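Long-range contacts in serine-threonine phosphatase 2C (Toxoplasma gondii, PDB 2I44), which probably removes phosphate from phosphoserine and phosphothreonine of proteins, as a metal-dependent phosphatase of the PP2C family, and here binds two calcium ions: residues F56-D60 / D311-M316; T139-A143 / H154-I160; R39-C43 / K72-V76; A24-T28 / N290-V296; G61-A67 / K133-S138. All coordinates share one frame; numbering follows the deposited sequence.

Interaction 1: F56-D60 / D311-M316; sequences FGVFD and DNITAM. With CA (calcium ion), chain D; CA (calcium ion), chain E.
M316, a selenomethionine, lays its SE against the edge of the F56 ring, 3.8 Å from CD1. This Met-aromatic contact lies in the core of the PP2C beta-sandwich. Strand 53-62 of one sheet faces strand 313-320 of the other, and the two segments run nearly antiparallel at 171°. No hydrogen bond joins them. The M316 chain is extended as far as SE, then turns at chi3 (-82°), which brings CE to 3.7 Å from G57 O. Its CB meets V58 CG2 at 4.0 Å. The other V58 branch, CG1, touches T314 CG2 at 3.9 Å, and the two side chains run alongside each other, pointing opposite ways. T314 OG1 bonds to T28 and D38. At the other end, where D311 and N312 form the loop before the strand, packing gives way to metal binding. D60 bridges two calcium ions, one oxygen to each. D311 shares one of these ions through OD2, and D266 also binds it. The carboxylates of D60 and D311 are probably kept close by the positive charge between them. A water on the same ion donates to N312 O at 2.9 Å. D60 OD2 and D311 OD2 bind the shared calcium at 2.2 and 2.3 Å.

Interaction 2: T139-A143 / H154-I160; sequences TSVTA and HLGDSRI
The H154 imidazole stacks on the ring of H179. In its plane, at the edge, lie G156 O and a water. S140 O approaches the ring obliquely and comes within 3.0 Å of H154 CB. The ring's NE2 bonds to V177 O. This is the end of the beta hairpin of strands 137-146 and 149-155, in one sheet of the PP2C sandwich. After it the chain turns through G156-S158 and enters strand 159-166 of the other sheet. S140 and L155 form an antiparallel hydrogen-bonded pair. S140 N reaches L155 O at 2.7 Å, and L155 N returns to S140 O at 2.8 Å. V141 and H154 follow as a non-hydrogen-bonded pair on the face opposite to S140 and L155. V141 is caught between the layers: its CB meets I160 CG1 at 3.7 Å, while its CG1 presses on the S158 backbone. I160 CD1 touches T142 O at 3.6 Å, on the facing strand. The water holds the turn to the hairpin, accepting from S158 N at 2.9 Å and lying within bonding reach of S140 O, one of several acceptors around it. T139 turns OG1 between its backbone N and carbonyl carbon (chi1 65°), where it meets S158 and also accepts from D60 N. The turn is thus tied to a calcium ligand. T139 CG2 lies across D157, whose OD2 pairs with K180. The link between the two sides ends in paired hydroxyls, with T139 OG1 and S158 OG hydrogen-bonded at 2.6 Å.

Interaction 3: R39-C43 / K72-V76; sequences RFTLC and KDLVV
Helix 66-80 packs on the outer face of the sheet, over strand 38-43, an alpha-on-beta layer of the PP2C sandwich. Helix and strand segments run in roughly the same direction, at 29°. T41 meets the first turn of the segment 72-76. Its OG1 donates to K72 O at 2.9 Å, although the position of OG1 is less sure because of a crowding atom. OG1 also lies 3.3 Å from K72 CB. The K72 CG sits between its own N and carbonyl carbon (chi1 87°), and from there the chain runs straight out. This takes CD past F40 O at 4.1 Å and brings NZ to the edge of the R39 guanidinium. Further along, V76 CG2 fills the space beside T41 CG2 and C43 CB, at 4.2 Å from each. V76 and C43 also rest on F55 of the adjoining strand. R39 is bent at its second torsion and its NE forms a salt bridge with E69, while NH1 bonds to Q36 O. R39 NE and K72 NZ stand 4.4 Å apart. E69 also makes a long, weak ion pair with K72, so its carboxylate probably gathers the two cations and balances their charge.

Interaction 4: A24-T28 / N290-V296; sequences AAIFT and NPAQALV
F27 reaches from strand 22-29 onto helix 291-305 and meets A292, Q293 and V296 in turn. Its CB rests on the methyl of A292, 3.9 Å away, and on the peptide that leads to Q293. CG lies against Q293 CA at 3.6 Å. With CG anti to the backbone N (chi1 -165°), the ring extends along the helix surface. One face then receives Q293: CG stands over the ring centre in a CH-pi contact, 3.8 Å from the centroid and 9° off the normal. Beyond it the amide is turned 66° from the ring plane, and NE2 comes to 3.6 Å from CE1. At the ring edge CD2 meets V296 CB at 3.5 Å, and CE2 meets V296 CG1, which sits in the ring plane. CZ, at the tip, again lies under Q293.

A25 carries the contact to the start of the helix. Its methyl touches A292 CB and N290 OD1. N290 is the N-cap: OD1 accepts from Q293 N at 3.0 Å, with the donor well above the carbonyl plane. Its ND2 gives a proton to a water that in turn donates to I26 O at 2.6 Å, tying the cap to the strand.

Helix 291-305 covers the outer face of one sheet of the PP2C beta-sandwich. Strand 22-29 pairs there with strand 313-320, whose T317 also touches P291. A294, on the side away from the strand, and L295, at the flank, pack on helix 274-286, while I26 turns inward to F40 and L42 of the other sheet.

Interaction 5: G61-A67 / K133-S138; sequences GTVGDFA and KDYASS. With CA (calcium ion), chain E.
F66 and K133 lie obliquely, with the lysine chain across one face of the ring. K133 CG sits over the ring centre, 3.6 Å from the centroid and 10° off the normal, a CH-pi contact. A bend at the second torsion of K133 (-65°) carries CE on to F66 CD1 at 3.8 Å. F66 has CG anti to its N (chi1 -175°), which turns the ring toward the loop that leads into strand 137-146, and its CB meets A136 CB. M127 and C128 of the long helix 98-130 also touch the F66 side chain.

The next residue, A67, presses its methyl on the backbone of S137, 3.4 Å from its C. V63 lies across Y135, with CG1 near the tyrosine CB. Next to this packing two strand ends of the PP2C sheet are paired antiparallel. T62 N bonds to S137 O at 3.0 Å, and S137 N returns to T62 O at 3.2 Å. G61 and S138 form the next, non-hydrogen-bonded pair. A water donates to both G64 O and S137 O, linking the turn to the strand.

G61 O binds one calcium ion at 2.2 Å, alongside D60. This carbonyl belongs to a residue whose neighbour is held by two backbone bonds, so the sheet probably fixes its direction, while bound calcium would polarise the peptide.

Overall arrangement
The five contacts follow the layers of the PP2C sandwich. Interaction 1 packs the two sheets together, and interaction 2 passes from one sheet to the other. Interactions 2 and 5 use strand 137-146 beside strand 53-62. Interaction 3 places helix 66-80 on the outside of that sheet, and interaction 4 places helix 291-305 on the outside of the other. The centres of 4 and 5 are about 25 Å apart, while those of 1 and 2 are about 9 Å apart. Along the chain 3 and 5 close first, then 2, whereas 1 and 4 join early strands to the C-terminal part. Interactions 1 and 5 share one calcium ion, so the metal site forms where chain-distant strands meet.

Interaction 1: F56-D60 / D311-M316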
# COMPACT_ATOMS: atom_id res chain seq x y z
N PHE A 56 -5.21 -5.04 5.61
CA PHE A 56 -4.56 -3.78 5.92
C PHE A 56 -4.18 -3.08 4.63
O PHE A 56 -3.55 -3.69 3.76
CB PHE A 56 -3.30 -4.02 6.76
CG PHE A 56 -3.57 -4.75 8.04
CD1 PHE A 56 -4.05 -4.06 9.16
CD2 PHE A 56 -3.38 -6.12 8.14
CE1 PHE A 56 -4.34 -4.74 10.35
CE2 PHE A 56 -3.66 -6.81 9.32
CZ PHE A 56 -4.14 -6.12 10.43
N GLY A 57 -4.53 -1.81 4.50
CA GLY A 57 -4.21 -1.08 3.29
C GLY A 57 -4.02 0.42 3.50
O GLY A 57 -4.76 1.05 4.24
N VAL A 58 -3.01 0.97 2.84
CA VAL A 58 -2.72 2.39 2.91
C VAL A 58 -2.55 2.86 1.47
O VAL A 58 -1.94 2.16 0.66
CB VAL A 58 -1.43 2.66 3.72
CG1 VAL A 58 -1.06 4.14 3.65
CG2 VAL A 58 -1.63 2.24 5.17
N PHE A 59 -3.08 4.03 1.15
CA PHE A 59 -3.02 4.52 -0.23
C PHE A 59 -2.57 5.96 -0.38
O PHE A 59 -3.19 6.87 0.17
CB PHE A 59 -4.41 4.35 -0.86
CG PHE A 59 -5.05 3.03 -0.57
CD1 PHE A 59 -4.71 1.89 -1.30
CD2 PHE A 59 -5.96 2.90 0.48
CE1 PHE A 59 -5.26 0.65 -1.00
CE2 PHE A 59 -6.52 1.66 0.79
CZ PHE A 59 -6.17 0.54 0.04
N ASP A 60 -1.49 6.17 -1.13
CA ASP A 60 -0.98 7.53 -1.36
C ASP A 60 -1.51 8.05 -2.70
O ASP A 60 -1.01 7.69 -3.77
CB ASP A 60 0.56 7.53 -1.38
CG ASP A 60 1.16 8.94 -1.44
OD1 ASP A 60 0.40 9.91 -1.64
OD2 ASP A 60 2.40 9.06 -1.29
N ASP A 311 5.15 16.26 3.59
CA ASP A 311 4.18 15.67 2.68
C ASP A 311 3.04 15.08 3.52
O ASP A 311 3.13 15.09 4.74
CB ASP A 311 4.86 14.56 1.87
CG ASP A 311 3.92 13.86 0.91
OD1 ASP A 311 2.92 14.49 0.50
OD2 ASP A 311 4.18 12.69 0.57
N ASN A 312 1.97 14.60 2.89
CA ASN A 312 0.91 13.96 3.67
C ASN A 312 1.66 12.78 4.29
O ASN A 312 2.54 12.20 3.65
CB ASN A 312 -0.21 13.39 2.80
CG ASN A 312 -1.07 14.45 2.14
OD1 ASN A 312 -1.20 15.58 2.62
ND2 ASN A 312 -1.70 14.08 1.03
N ILE A 313 1.33 12.43 5.53
CA ILE A 313 1.98 11.31 6.21
C ILE A 313 0.93 10.42 6.84
O ILE A 313 0.06 10.89 7.56
CB ILE A 313 2.93 11.79 7.33
CG1 ILE A 313 3.85 12.90 6.82
CG2 ILE A 313 3.78 10.61 7.82
CD1 ILE A 313 4.73 13.52 7.90
N THR A 314 1.02 9.13 6.55
CA THR A 314 0.09 8.15 7.10
C THR A 314 0.86 6.92 7.53
O THR A 314 1.70 6.40 6.79
CB THR A 314 -0.97 7.75 6.05
OG1 THR A 314 -1.80 8.87 5.77
CG2 THR A 314 -1.83 6.60 6.56
N ALA A 315 0.57 6.46 8.74
CA ALA A 315 1.22 5.28 9.28
C ALA A 315 0.19 4.37 9.94
O ALA A 315 -0.70 4.82 10.66
CB ALA A 315 2.29 5.69 10.29
N MSE A 316 0.31 3.07 9.67
CA MSE A 316 -0.58 2.07 10.24
C MSE A 316 0.36 1.05 10.86
O MSE A 316 1.17 0.45 10.16
CB MSE A 316 -1.43 1.42 9.13
CG MSE A 316 -2.44 0.37 9.62
SE MSE A 316 -3.44 -0.47 8.17
CE MSE A 316 -4.78 0.90 7.91
CA CA D . 3.16 11.08 -0.73
CA CA E . 0.20 11.96 -2.45
O HOH W 1 1.83 12.59 -1.30
O HOH W 2 2.08 10.63 1.27
O HOH W 3 4.04 10.92 -2.45
O HOH W 4 1.84 11.58 -4.05
O HOH W 5 -0.68 14.01 -2.86

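Interaction 2: T139-A143 / H154-I160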
# COMPACT_ATOMS: atom_id res chain seq x y z
N THR A 139 -0.92 5.06 -5.02
CA THR A 139 -0.03 3.94 -4.79
C THR A 139 -0.86 3.02 -3.90
O THR A 139 -1.98 3.36 -3.51
CB THR A 139 1.19 4.30 -3.95
OG1 THR A 139 0.73 4.66 -2.64
CG2 THR A 139 1.96 5.46 -4.56
N SER A 140 -0.28 1.88 -3.55
CA SER A 140 -0.93 0.95 -2.67
C SER A 140 0.03 -0.04 -2.04
O SER A 140 0.95 -0.54 -2.69
CB SER A 140 -2.02 0.18 -3.43
OG SER A 140 -2.52 -0.90 -2.66
N VAL A 141 -0.16 -0.27 -0.75
CA VAL A 141 0.59 -1.27 0.00
C VAL A 141 -0.53 -1.94 0.77
O VAL A 141 -1.25 -1.28 1.52
CB VAL A 141 1.60 -0.70 1.03
CG1 VAL A 141 2.85 -0.26 0.33
CG2 VAL A 141 0.97 0.41 1.84
N THR A 142 -0.70 -3.24 0.57
CA THR A 142 -1.74 -3.97 1.26
C THR A 142 -1.17 -5.21 1.92
O THR A 142 -0.12 -5.71 1.52
CB THR A 142 -2.87 -4.40 0.31
OG1 THR A 142 -2.34 -5.22 -0.74
CG2 THR A 142 -3.57 -3.18 -0.29
N ALA A 143 -1.85 -5.69 2.95
CA ALA A 143 -1.43 -6.88 3.66
C ALA A 143 -2.67 -7.68 4.04
O ALA A 143 -3.60 -7.14 4.63
CB ALA A 143 -0.64 -6.50 4.92
N HIS A 154 1.57 -4.71 -3.44
CA HIS A 154 1.76 -3.28 -3.58
C HIS A 154 1.92 -2.79 -5.01
O HIS A 154 2.25 -3.54 -5.92
CB HIS A 154 2.96 -2.78 -2.74
CG HIS A 154 4.27 -2.77 -3.48
ND1 HIS A 154 4.98 -3.91 -3.75
CD2 HIS A 154 5.00 -1.74 -3.97
CE1 HIS A 154 6.10 -3.60 -4.38
NE2 HIS A 154 6.14 -2.28 -4.52
N LEU A 155 1.67 -1.50 -5.17
CA LEU A 155 1.80 -0.80 -6.43
C LEU A 155 2.32 0.58 -6.07
O LEU A 155 1.72 1.27 -5.25
CB LEU A 155 0.43 -0.64 -7.11
CG LEU A 155 -0.30 -1.85 -7.69
CD1 LEU A 155 -1.65 -1.40 -8.23
CD2 LEU A 155 0.53 -2.49 -8.81
N GLY A 156 3.44 0.98 -6.65
CA GLY A 156 3.93 2.32 -6.37
C GLY A 156 5.11 2.43 -5.42
O GLY A 156 5.94 1.53 -5.35
N ASP A 157 5.17 3.53 -4.68
CA ASP A 157 6.28 3.75 -3.78
C ASP A 157 5.94 3.89 -2.31
O ASP A 157 6.70 4.50 -1.56
CB ASP A 157 7.12 4.94 -4.24
CG ASP A 157 6.30 6.18 -4.43
OD1 ASP A 157 5.17 6.24 -3.89
OD2 ASP A 157 6.78 7.11 -5.09
N SER A 158 4.79 3.37 -1.90
CA SER A 158 4.45 3.36 -0.48
C SER A 158 5.12 2.06 -0.04
O SER A 158 5.37 1.19 -0.88
CB SER A 158 2.93 3.27 -0.27
OG SER A 158 2.30 4.50 -0.56
N ARG A 159 5.43 1.92 1.24
CA ARG A 159 6.13 0.71 1.68
C ARG A 159 5.62 0.07 2.96
O ARG A 159 4.93 0.69 3.77
CB ARG A 159 7.61 1.02 1.88
CG ARG A 159 8.31 1.64 0.68
CD ARG A 159 9.71 2.08 1.07
NE ARG A 159 10.42 2.68 -0.05
CZ ARG A 159 11.69 3.09 0.01
NH1 ARG A 159 12.37 2.95 1.14
NH2 ARG A 159 12.28 3.62 -1.05
N ILE A 160 6.01 -1.19 3.14
CA ILE A 160 5.67 -1.95 4.34
C ILE A 160 6.99 -2.38 4.99
O ILE A 160 7.83 -2.99 4.34
CB ILE A 160 4.86 -3.23 4.01
CG1 ILE A 160 3.53 -2.85 3.35
CG2 ILE A 160 4.61 -4.03 5.29
CD1 ILE A 160 2.62 -4.05 3.09
O HOH W 6 3.36 1.21 -3.12

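Interaction 3: R39-C43 / K72-V76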
# COMPACT_ATOMS: atom_id res chain seq x y z
N ARG A 39 -5.01 7.85 2.02
CA ARG A 39 -6.19 7.13 2.46
C ARG A 39 -5.76 5.78 3.03
O ARG A 39 -4.60 5.38 2.88
CB ARG A 39 -7.17 6.94 1.30
CG ARG A 39 -7.83 8.24 0.82
CD ARG A 39 -8.74 8.83 1.91
NE ARG A 39 -9.49 9.99 1.43
CZ ARG A 39 -8.98 11.21 1.24
NH1 ARG A 39 -7.70 11.45 1.48
NH2 ARG A 39 -9.76 12.18 0.78
N PHE A 40 -6.67 5.08 3.70
CA PHE A 40 -6.33 3.79 4.28
C PHE A 40 -7.56 2.97 4.59
O PHE A 40 -8.68 3.49 4.69
CB PHE A 40 -5.49 4.00 5.54
CG PHE A 40 -6.13 4.90 6.56
CD1 PHE A 40 -7.16 4.42 7.37
CD2 PHE A 40 -5.70 6.21 6.72
CE1 PHE A 40 -7.74 5.24 8.33
CE2 PHE A 40 -6.28 7.03 7.68
CZ PHE A 40 -7.31 6.55 8.49
N THR A 41 -7.35 1.67 4.78
CA THR A 41 -8.44 0.76 5.04
C THR A 41 -7.96 -0.36 5.95
O THR A 41 -6.89 -0.92 5.75
CB THR A 41 -8.95 0.15 3.72
OG1 THR A 41 -9.48 1.20 2.89
CG2 THR A 41 -10.03 -0.91 3.98
N LEU A 42 -8.75 -0.66 6.98
CA LEU A 42 -8.42 -1.73 7.90
C LEU A 42 -9.67 -2.56 8.16
O LEU A 42 -10.69 -2.04 8.62
CB LEU A 42 -7.87 -1.16 9.22
CG LEU A 42 -7.25 -2.17 10.20
CD1 LEU A 42 -6.45 -1.44 11.26
CD2 LEU A 42 -8.33 -3.01 10.84
N CYS A 43 -9.60 -3.85 7.85
CA CYS A 43 -10.72 -4.76 8.09
C CYS A 43 -10.29 -5.75 9.18
O CYS A 43 -9.65 -6.76 8.89
CB CYS A 43 -11.07 -5.50 6.80
SG CYS A 43 -12.60 -6.48 6.90
N LYS A 72 -9.99 2.74 -1.87
CA LYS A 72 -10.00 2.25 -0.50
C LYS A 72 -11.26 1.46 -0.15
O LYS A 72 -11.24 0.60 0.72
CB LYS A 72 -9.86 3.40 0.49
CG LYS A 72 -11.19 4.03 0.85
CD LYS A 72 -11.04 5.18 1.80
CE LYS A 72 -12.41 5.76 2.13
NZ LYS A 72 -12.30 6.97 2.98
N ASP A 73 -12.36 1.76 -0.83
CA ASP A 73 -13.63 1.08 -0.58
C ASP A 73 -13.85 -0.05 -1.57
O ASP A 73 -14.84 -0.77 -1.49
CB ASP A 73 -14.81 2.07 -0.67
CG ASP A 73 -14.63 3.29 0.23
OD1 ASP A 73 -14.39 3.14 1.44
OD2 ASP A 73 -14.75 4.42 -0.29
N LEU A 74 -12.92 -0.21 -2.51
CA LEU A 74 -13.05 -1.27 -3.51
C LEU A 74 -12.23 -2.52 -3.24
O LEU A 74 -12.60 -3.61 -3.67
CB LEU A 74 -12.66 -0.73 -4.89
CG LEU A 74 -13.44 0.48 -5.44
CD1 LEU A 74 -12.87 0.87 -6.81
CD2 LEU A 74 -14.92 0.14 -5.55
N VAL A 75 -11.12 -2.37 -2.52
CA VAL A 75 -10.25 -3.51 -2.25
C VAL A 75 -10.83 -4.68 -1.47
O VAL A 75 -10.67 -5.83 -1.89
CB VAL A 75 -8.94 -3.05 -1.54
CG1 VAL A 75 -8.09 -2.24 -2.52
CG2 VAL A 75 -9.25 -2.23 -0.31
N VAL A 76 -11.50 -4.43 -0.35
CA VAL A 76 -12.06 -5.55 0.40
C VAL A 76 -13.17 -6.25 -0.40
O VAL A 76 -13.17 -7.48 -0.53
CB VAL A 76 -12.54 -5.10 1.80
CG1 VAL A 76 -13.28 -6.23 2.49
CG2 VAL A 76 -11.34 -4.71 2.65

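Interaction 4: A24-T28 / N290-V296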
# COMPACT_ATOMS: atom_id res chain seq x y z
N ALA A 24 -3.57 -2.80 16.67
CA ALA A 24 -3.35 -1.87 15.57
C ALA A 24 -3.60 -0.43 15.93
O ALA A 24 -4.36 -0.12 16.85
CB ALA A 24 -4.20 -2.27 14.38
N ALA A 25 -2.96 0.45 15.18
CA ALA A 25 -3.10 1.89 15.36
C ALA A 25 -2.93 2.52 13.99
O ALA A 25 -2.18 2.02 13.16
CB ALA A 25 -2.03 2.40 16.31
N ILE A 26 -3.64 3.62 13.75
CA ILE A 26 -3.54 4.30 12.47
C ILE A 26 -3.58 5.79 12.73
O ILE A 26 -4.46 6.27 13.44
CB ILE A 26 -4.72 3.95 11.53
CG1 ILE A 26 -4.91 2.44 11.47
CG2 ILE A 26 -4.45 4.49 10.13
CD1 ILE A 26 -6.16 2.03 10.71
N PHE A 27 -2.64 6.53 12.15
CA PHE A 27 -2.60 7.97 12.31
C PHE A 27 -2.20 8.62 10.99
O PHE A 27 -1.37 8.08 10.26
CB PHE A 27 -1.60 8.38 13.39
CG PHE A 27 -1.75 9.80 13.86
CD1 PHE A 27 -2.72 10.14 14.80
CD2 PHE A 27 -0.95 10.81 13.33
CE1 PHE A 27 -2.89 11.47 15.21
CE2 PHE A 27 -1.11 12.14 13.73
CZ PHE A 27 -2.08 12.47 14.67
N THR A 28 -2.79 9.76 10.70
CA THR A 28 -2.49 10.47 9.46
C THR A 28 -2.41 11.97 9.73
O THR A 28 -2.95 12.47 10.71
CB THR A 28 -3.58 10.20 8.39
OG1 THR A 28 -3.17 10.77 7.14
CG2 THR A 28 -4.92 10.82 8.81
N ASN A 290 0.80 5.97 21.42
CA ASN A 290 0.24 5.60 20.11
C ASN A 290 1.38 5.43 19.10
O ASN A 290 1.94 6.41 18.61
CB ASN A 290 -0.71 6.70 19.64
CG ASN A 290 -1.48 6.30 18.40
OD1 ASN A 290 -0.96 5.61 17.53
ND2 ASN A 290 -2.73 6.75 18.33
N PRO A 291 1.73 4.18 18.76
CA PRO A 291 2.81 3.90 17.82
C PRO A 291 2.70 4.62 16.48
O PRO A 291 3.68 5.19 15.99
CB PRO A 291 2.74 2.38 17.65
CG PRO A 291 2.12 1.92 18.94
CD PRO A 291 1.04 2.94 19.14
N ALA A 292 1.51 4.60 15.89
CA ALA A 292 1.29 5.25 14.60
C ALA A 292 1.40 6.76 14.73
O ALA A 292 1.92 7.43 13.83
CB ALA A 292 -0.08 4.86 14.04
N GLN A 293 0.90 7.31 15.83
CA GLN A 293 0.98 8.74 16.02
C GLN A 293 2.43 9.13 16.26
O GLN A 293 2.89 10.18 15.80
CB GLN A 293 0.12 9.18 17.21
CG GLN A 293 0.10 10.68 17.43
CD GLN A 293 -0.61 11.05 18.71
OE1 GLN A 293 -0.27 10.57 19.79
NE2 GLN A 293 -1.62 11.90 18.60
N ALA A 294 3.15 8.28 16.98
CA ALA A 294 4.55 8.54 17.27
C ALA A 294 5.32 8.65 15.95
O ALA A 294 6.12 9.56 15.77
CB ALA A 294 5.13 7.43 18.14
N LEU A 295 5.06 7.72 15.03
CA LEU A 295 5.73 7.73 13.73
C LEU A 295 5.44 9.01 12.95
O LEU A 295 6.34 9.57 12.33
CB LEU A 295 5.29 6.52 12.90
CG LEU A 295 5.90 5.17 13.28
CD1 LEU A 295 5.24 4.05 12.50
CD2 LEU A 295 7.40 5.21 13.01
N VAL A 296 4.20 9.47 12.98
CA VAL A 296 3.84 10.68 12.25
C VAL A 296 4.40 11.94 12.90
O VAL A 296 5.02 12.77 12.23
CB VAL A 296 2.31 10.82 12.09
CG1 VAL A 296 1.96 12.16 11.45
CG2 VAL A 296 1.76 9.67 11.23
O HOH W 7 -4.72 7.31 15.85

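Interaction 5: G61-A67 / K133-S138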
# COMPACT_ATOMS: atom_id res chain seq x y z
N GLY A 61 -2.53 8.90 -2.63
CA GLY A 61 -3.09 9.45 -3.85
C GLY A 61 -2.29 10.63 -4.37
O GLY A 61 -1.51 11.24 -3.64
N THR A 62 -2.47 10.93 -5.65
CA THR A 62 -1.79 12.05 -6.29
C THR A 62 -2.68 12.56 -7.43
O THR A 62 -3.39 11.77 -8.07
CB THR A 62 -0.41 11.65 -6.83
OG1 THR A 62 0.20 12.78 -7.48
CG2 THR A 62 -0.52 10.52 -7.82
N VAL A 63 -2.62 13.86 -7.69
CA VAL A 63 -3.43 14.52 -8.70
C VAL A 63 -4.88 14.41 -8.22
O VAL A 63 -5.73 13.82 -8.88
CB VAL A 63 -3.31 13.87 -10.11
CG1 VAL A 63 -4.01 14.73 -11.14
CG2 VAL A 63 -1.84 13.68 -10.48
N GLY A 64 -5.14 14.99 -7.06
CA GLY A 64 -6.46 14.91 -6.47
C GLY A 64 -6.55 13.67 -5.61
O GLY A 64 -5.69 12.79 -5.69
N ASP A 65 -7.59 13.58 -4.78
CA ASP A 65 -7.76 12.42 -3.91
C ASP A 65 -8.74 11.39 -4.48
O ASP A 65 -9.06 10.41 -3.81
CB ASP A 65 -8.24 12.86 -2.52
CG ASP A 65 -9.55 13.64 -2.56
OD1 ASP A 65 -10.33 13.48 -3.53
OD2 ASP A 65 -9.81 14.42 -1.61
N PHE A 66 -9.19 11.60 -5.70
CA PHE A 66 -10.17 10.69 -6.29
C PHE A 66 -9.79 9.20 -6.27
O PHE A 66 -10.57 8.37 -5.82
CB PHE A 66 -10.48 11.10 -7.74
CG PHE A 66 -11.56 10.26 -8.37
CD1 PHE A 66 -12.90 10.55 -8.15
CD2 PHE A 66 -11.23 9.17 -9.16
CE1 PHE A 66 -13.90 9.76 -8.72
CE2 PHE A 66 -12.22 8.37 -9.73
CZ PHE A 66 -13.56 8.67 -9.50
N ALA A 67 -8.61 8.86 -6.77
CA ALA A 67 -8.20 7.47 -6.81
C ALA A 67 -8.06 6.83 -5.42
O ALA A 67 -8.58 5.74 -5.19
CB ALA A 67 -6.90 7.32 -7.59
N LYS A 133 -11.80 11.67 -14.77
CA LYS A 133 -10.61 11.83 -13.95
C LYS A 133 -9.46 11.22 -14.76
O LYS A 133 -9.17 10.03 -14.64
CB LYS A 133 -10.78 11.06 -12.63
CG LYS A 133 -11.98 11.51 -11.81
CD LYS A 133 -11.80 12.94 -11.34
CE LYS A 133 -13.01 13.44 -10.58
NZ LYS A 133 -12.75 14.79 -10.03
N ASP A 134 -8.81 12.04 -15.58
CA ASP A 134 -7.74 11.56 -16.45
C ASP A 134 -6.45 11.05 -15.83
O ASP A 134 -5.87 10.09 -16.32
CB ASP A 134 -7.37 12.63 -17.48
CG ASP A 134 -8.51 12.95 -18.43
OD1 ASP A 134 -9.45 12.13 -18.54
OD2 ASP A 134 -8.46 14.02 -19.06
N TYR A 135 -6.00 11.68 -14.75
CA TYR A 135 -4.75 11.26 -14.14
C TYR A 135 -4.80 10.90 -12.66
O TYR A 135 -3.78 10.50 -12.10
CB TYR A 135 -3.69 12.34 -14.39
CG TYR A 135 -3.35 12.52 -15.85
CD1 TYR A 135 -2.46 11.66 -16.49
CD2 TYR A 135 -3.95 13.53 -16.61
CE1 TYR A 135 -2.17 11.80 -17.85
CE2 TYR A 135 -3.67 13.68 -17.97
CZ TYR A 135 -2.78 12.81 -18.59
OH TYR A 135 -2.49 12.95 -19.93
N ALA A 136 -5.96 11.04 -12.04
CA ALA A 136 -6.07 10.70 -10.62
C ALA A 136 -5.51 9.29 -10.43
O ALA A 136 -5.98 8.33 -11.06
CB ALA A 136 -7.53 10.76 -10.17
N SER A 137 -4.50 9.18 -9.58
CA SER A 137 -3.84 7.91 -9.31
C SER A 137 -3.58 7.71 -7.82
O SER A 137 -3.81 8.60 -7.00
CB SER A 137 -2.49 7.84 -10.04
OG SER A 137 -2.62 8.09 -11.42
N SER A 138 -3.09 6.52 -7.47
CA SER A 138 -2.77 6.21 -6.08
C SER A 138 -1.83 5.01 -5.98
O SER A 138 -1.91 4.06 -6.77
CB SER A 138 -4.05 5.91 -5.29
OG SER A 138 -3.78 5.59 -3.93
CA CA E . 0.20 11.96 -2.45
O HOH W 8 -6.14 9.91 -6.14
O HOH W 1 1.83 12.59 -1.30
O HOH W 4 1.84 11.58 -4.05
O HOH W 5 -0.68 14.01 -2.86
O HOH W 9 -0.96 12.08 -0.58